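Local coordinates for protein glycosyl hydrolase, family 38 (Enterococcus faecalis, PDB 5KBP) that probably hydrolyses alpha-mannosidic linkages as a glycoside hydrolase family 38 alpha-mannosidase, and is likely to bind carbohydrate and a metal ion, at residues F678-I692 against Q716-I730. Numbering follows the deposited sequence.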
# COMPACT_ATOMS: atom_id res chain seq x y z
N PHE A 678 33.95 4.96 -13.95
CA PHE A 678 35.09 4.10 -13.64
C PHE A 678 35.90 3.88 -14.91
O PHE A 678 35.68 2.90 -15.64
CB PHE A 678 34.65 2.76 -13.04
CG PHE A 678 34.01 2.88 -11.69
CD1 PHE A 678 34.79 2.99 -10.55
CD2 PHE A 678 32.63 2.86 -11.56
CE1 PHE A 678 34.20 3.09 -9.31
CE2 PHE A 678 32.04 2.96 -10.32
CZ PHE A 678 32.83 3.08 -9.19
N PRO A 679 36.84 4.77 -15.21
CA PRO A 679 37.70 4.57 -16.39
C PRO A 679 38.58 3.35 -16.23
O PRO A 679 39.43 3.28 -15.34
CB PRO A 679 38.52 5.87 -16.44
CG PRO A 679 37.73 6.86 -15.67
CD PRO A 679 37.07 6.08 -14.58
N THR A 680 38.36 2.36 -17.10
CA THR A 680 39.15 1.13 -17.05
C THR A 680 40.51 1.28 -17.72
O THR A 680 41.44 0.54 -17.38
CB THR A 680 38.38 -0.02 -17.71
OG1 THR A 680 38.18 0.28 -19.10
CG2 THR A 680 37.03 -0.22 -17.04
N GLY A 681 40.65 2.22 -18.66
CA GLY A 681 41.91 2.44 -19.33
C GLY A 681 42.18 1.52 -20.50
O GLY A 681 43.29 1.55 -21.04
N MET A 682 41.21 0.71 -20.91
CA MET A 682 41.39 -0.20 -22.03
C MET A 682 40.17 -0.14 -22.94
O MET A 682 39.03 -0.20 -22.46
CB MET A 682 41.62 -1.64 -21.54
CG MET A 682 40.86 -1.99 -20.28
SD MET A 682 41.46 -3.52 -19.52
CE MET A 682 40.61 -3.47 -17.95
N VAL A 683 40.41 -0.02 -24.24
CA VAL A 683 39.36 0.03 -25.25
C VAL A 683 39.28 -1.35 -25.89
O VAL A 683 40.15 -1.74 -26.67
CB VAL A 683 39.63 1.12 -26.29
CG1 VAL A 683 38.56 1.09 -27.38
CG2 VAL A 683 39.68 2.49 -25.63
N THR A 684 38.23 -2.10 -25.56
CA THR A 684 38.04 -3.45 -26.04
C THR A 684 36.88 -3.51 -27.02
O THR A 684 36.10 -2.56 -27.17
CB THR A 684 37.80 -4.42 -24.88
OG1 THR A 684 36.58 -4.06 -24.21
CG2 THR A 684 38.95 -4.36 -23.89
N GLU A 685 36.76 -4.65 -27.70
CA GLU A 685 35.65 -4.86 -28.62
C GLU A 685 34.36 -5.20 -27.88
O GLU A 685 33.28 -4.82 -28.33
CB GLU A 685 35.99 -5.97 -29.62
N THR A 686 34.46 -5.90 -26.75
CA THR A 686 33.29 -6.37 -26.03
C THR A 686 33.46 -6.11 -24.54
O THR A 686 34.56 -5.86 -24.05
CB THR A 686 33.04 -7.86 -26.26
OG1 THR A 686 34.22 -8.60 -25.95
CG2 THR A 686 32.64 -8.13 -27.71
N HIS A 687 32.33 -6.18 -23.83
CA HIS A 687 32.31 -6.15 -22.37
C HIS A 687 31.32 -7.21 -21.90
O HIS A 687 30.56 -7.78 -22.69
CB HIS A 687 31.94 -4.76 -21.84
CG HIS A 687 30.52 -4.36 -22.12
ND1 HIS A 687 30.15 -3.70 -23.27
CD2 HIS A 687 29.39 -4.52 -21.39
CE1 HIS A 687 28.85 -3.47 -23.24
NE2 HIS A 687 28.37 -3.96 -22.12
N GLU A 688 31.33 -7.47 -20.60
CA GLU A 688 30.46 -8.48 -20.01
C GLU A 688 29.60 -7.86 -18.91
O GLU A 688 29.99 -6.88 -18.27
CB GLU A 688 31.27 -9.64 -19.43
CG GLU A 688 32.01 -10.45 -20.49
CD GLU A 688 32.73 -11.65 -19.91
OE1 GLU A 688 32.66 -11.84 -18.68
OE2 GLU A 688 33.35 -12.40 -20.68
N ALA A 689 28.41 -8.43 -18.72
CA ALA A 689 27.47 -7.94 -17.73
C ALA A 689 26.66 -9.10 -17.19
O ALA A 689 26.38 -10.07 -17.90
CB ALA A 689 26.54 -6.87 -18.31
N ASP A 690 26.27 -8.99 -15.92
CA ASP A 690 25.44 -10.02 -15.30
C ASP A 690 24.01 -9.91 -15.81
O ASP A 690 23.40 -8.84 -15.74
CB ASP A 690 25.47 -9.87 -13.78
CG ASP A 690 24.83 -11.05 -13.07
OD1 ASP A 690 25.01 -12.19 -13.55
OD2 ASP A 690 24.16 -10.84 -12.05
N SER A 691 23.49 -11.01 -16.34
CA SER A 691 22.11 -11.04 -16.81
C SER A 691 21.32 -12.10 -16.05
O SER A 691 21.47 -12.24 -14.84
CB SER A 691 22.06 -11.31 -18.32
OG SER A 691 20.75 -11.13 -18.82
N ILE A 692 20.47 -12.84 -16.76
CA ILE A 692 19.62 -13.86 -16.15
C ILE A 692 20.26 -15.22 -16.38
O ILE A 692 20.21 -15.75 -17.50
CB ILE A 692 18.19 -13.80 -16.71
CG1 ILE A 692 17.61 -12.40 -16.53
CG2 ILE A 692 17.32 -14.85 -16.03
CD1 ILE A 692 17.67 -11.90 -15.10
N GLN A 716 22.49 -6.81 -13.97
CA GLN A 716 21.97 -7.34 -12.72
C GLN A 716 22.90 -7.00 -11.57
O GLN A 716 22.72 -5.97 -10.91
CB GLN A 716 21.77 -8.86 -12.82
CG GLN A 716 20.46 -9.28 -13.47
CD GLN A 716 19.30 -9.31 -12.49
OE1 GLN A 716 19.41 -9.88 -11.40
NE2 GLN A 716 18.19 -8.69 -12.87
N ALA A 717 23.90 -7.84 -11.33
CA ALA A 717 24.77 -7.69 -10.18
C ALA A 717 26.09 -6.99 -10.49
O ALA A 717 26.69 -6.40 -9.58
CB ALA A 717 25.06 -9.05 -9.55
N PHE A 718 26.57 -7.04 -11.73
CA PHE A 718 27.89 -6.50 -12.03
C PHE A 718 28.02 -6.22 -13.52
O PHE A 718 27.17 -6.60 -14.33
CB PHE A 718 29.00 -7.45 -11.57
CG PHE A 718 28.89 -8.84 -12.15
CD1 PHE A 718 29.40 -9.12 -13.40
CD2 PHE A 718 28.27 -9.86 -11.44
CE1 PHE A 718 29.30 -10.39 -13.94
CE2 PHE A 718 28.17 -11.13 -11.97
CZ PHE A 718 28.69 -11.39 -13.23
N VAL A 719 29.12 -5.55 -13.87
CA VAL A 719 29.55 -5.33 -15.25
C VAL A 719 31.07 -5.35 -15.26
O VAL A 719 31.71 -4.85 -14.32
CB VAL A 719 28.99 -4.01 -15.82
CG1 VAL A 719 29.35 -2.84 -14.92
CG2 VAL A 719 29.50 -3.78 -17.23
N ASN A 720 31.66 -5.93 -16.30
CA ASN A 720 33.09 -6.17 -16.35
C ASN A 720 33.68 -5.71 -17.68
O ASN A 720 33.04 -5.83 -18.72
CB ASN A 720 33.41 -7.65 -16.12
CG ASN A 720 34.88 -7.97 -16.28
OD1 ASN A 720 35.33 -8.32 -17.37
ND2 ASN A 720 35.63 -7.86 -15.20
N VAL A 721 34.91 -5.20 -17.62
CA VAL A 721 35.70 -4.85 -18.79
C VAL A 721 37.10 -5.40 -18.58
O VAL A 721 37.73 -5.12 -17.55
CB VAL A 721 35.74 -3.33 -19.03
CG1 VAL A 721 36.84 -2.97 -20.01
CG2 VAL A 721 34.39 -2.83 -19.52
N HIS A 722 37.59 -6.18 -19.53
CA HIS A 722 38.89 -6.82 -19.36
C HIS A 722 39.52 -7.10 -20.72
O HIS A 722 38.83 -7.22 -21.74
CB HIS A 722 38.76 -8.13 -18.57
CG HIS A 722 38.11 -9.24 -19.34
ND1 HIS A 722 36.74 -9.44 -19.34
CD2 HIS A 722 38.63 -10.22 -20.12
CE1 HIS A 722 36.45 -10.48 -20.09
NE2 HIS A 722 37.58 -10.98 -20.57
N ASP A 723 40.85 -7.19 -20.72
CA ASP A 723 41.59 -7.68 -21.87
C ASP A 723 42.33 -8.96 -21.49
O ASP A 723 41.91 -9.68 -20.58
CB ASP A 723 42.56 -6.63 -22.41
CG ASP A 723 43.47 -6.05 -21.33
OD1 ASP A 723 43.63 -6.69 -20.27
OD2 ASP A 723 44.04 -4.96 -21.56
N GLN A 724 43.43 -9.25 -22.17
CA GLN A 724 44.17 -10.48 -21.92
C GLN A 724 45.05 -10.43 -20.68
O GLN A 724 45.65 -11.45 -20.32
CB GLN A 724 45.04 -10.83 -23.14
N ASN A 725 45.14 -9.28 -20.01
CA ASN A 725 46.07 -9.15 -18.89
C ASN A 725 45.41 -8.61 -17.63
O ASN A 725 45.80 -8.98 -16.52
CB ASN A 725 47.24 -8.24 -19.28
CG ASN A 725 48.16 -8.89 -20.31
OD1 ASN A 725 49.02 -9.71 -19.96
ND2 ASN A 725 47.99 -8.53 -21.57
N LYS A 726 44.42 -7.73 -17.77
CA LYS A 726 43.82 -7.05 -16.63
C LYS A 726 42.32 -6.90 -16.85
O LYS A 726 41.81 -7.09 -17.95
CB LYS A 726 44.47 -5.68 -16.40
CG LYS A 726 44.85 -4.96 -17.68
CD LYS A 726 45.24 -3.52 -17.43
CE LYS A 726 45.95 -2.92 -18.63
NZ LYS A 726 45.17 -3.11 -19.89
N GLY A 727 41.62 -6.53 -15.78
CA GLY A 727 40.19 -6.36 -15.85
C GLY A 727 39.65 -5.65 -14.63
O GLY A 727 40.26 -5.67 -13.55
N VAL A 728 38.49 -5.02 -14.82
CA VAL A 728 37.80 -4.29 -13.76
C VAL A 728 36.36 -4.78 -13.70
O VAL A 728 35.69 -4.86 -14.73
CB VAL A 728 37.84 -2.77 -14.00
CG1 VAL A 728 37.10 -2.04 -12.89
CG2 VAL A 728 39.27 -2.28 -14.09
N THR A 729 35.90 -5.10 -12.50
CA THR A 729 34.51 -5.49 -12.26
C THR A 729 33.86 -4.49 -11.32
O THR A 729 34.43 -4.14 -10.29
CB THR A 729 34.42 -6.90 -11.66
OG1 THR A 729 34.98 -7.85 -12.57
CG2 THR A 729 32.97 -7.27 -11.39
N ILE A 730 32.67 -4.02 -11.70
CA ILE A 730 31.90 -3.07 -10.90
C ILE A 730 30.58 -3.74 -10.54
O ILE A 730 29.77 -4.04 -11.43
CB ILE A 730 31.65 -1.75 -11.66
CG1 ILE A 730 32.98 -1.13 -12.11
CG2 ILE A 730 30.87 -0.78 -10.79
CD1 ILE A 730 33.89 -0.76 -10.97
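Glu688 and Asn720 form a hydrogen-bonded antiparallel pair. Glu688 N reaches Asn720 O at 3.0 Å, and Asn720 N returns to Glu688 O. Asp690 N continues the ladder to Phe718 O. Beyond it, Gln716 N bonds to Asp690 O, bent at 139°. Asp690 CG lies anti to the backbone N (chi1 -170°), which brings Asp690 OD2 to Ala717 N at 3.1 Å through its anti lone pair. The same side chain lies over one face of the Phe718 ring. Asp690 CB sits over the ring centre of Phe718, 3.5 Å from the centroid, and the carboxylate stacks within 12° of the ring plane. Tyr797 binds Asp690 OD1.

Side-chain packing makes up the other end. Met682 extends beyond CG and passes Val721. Met682 CE lies 3.6 Å from Gly727 CA, while SD meets the carboxylate of Asp723, which is salt-bridged to Lys726. Ile730 CD1 makes a CH-pi contact over one face of Phe678, 3.8 Å from the ring centroid.

The segments join two antiparallel sheets of the region matching the family 38 C-terminal domain. Phe678 lies on strand 672-679 of one; strands 686-690, 718-722 and 727-732 are neighbours in the other. Tyr738 and Val740 of strand 737-740 pack on Val719 and Val721. Helix 789-799 borders Asn720 and His722.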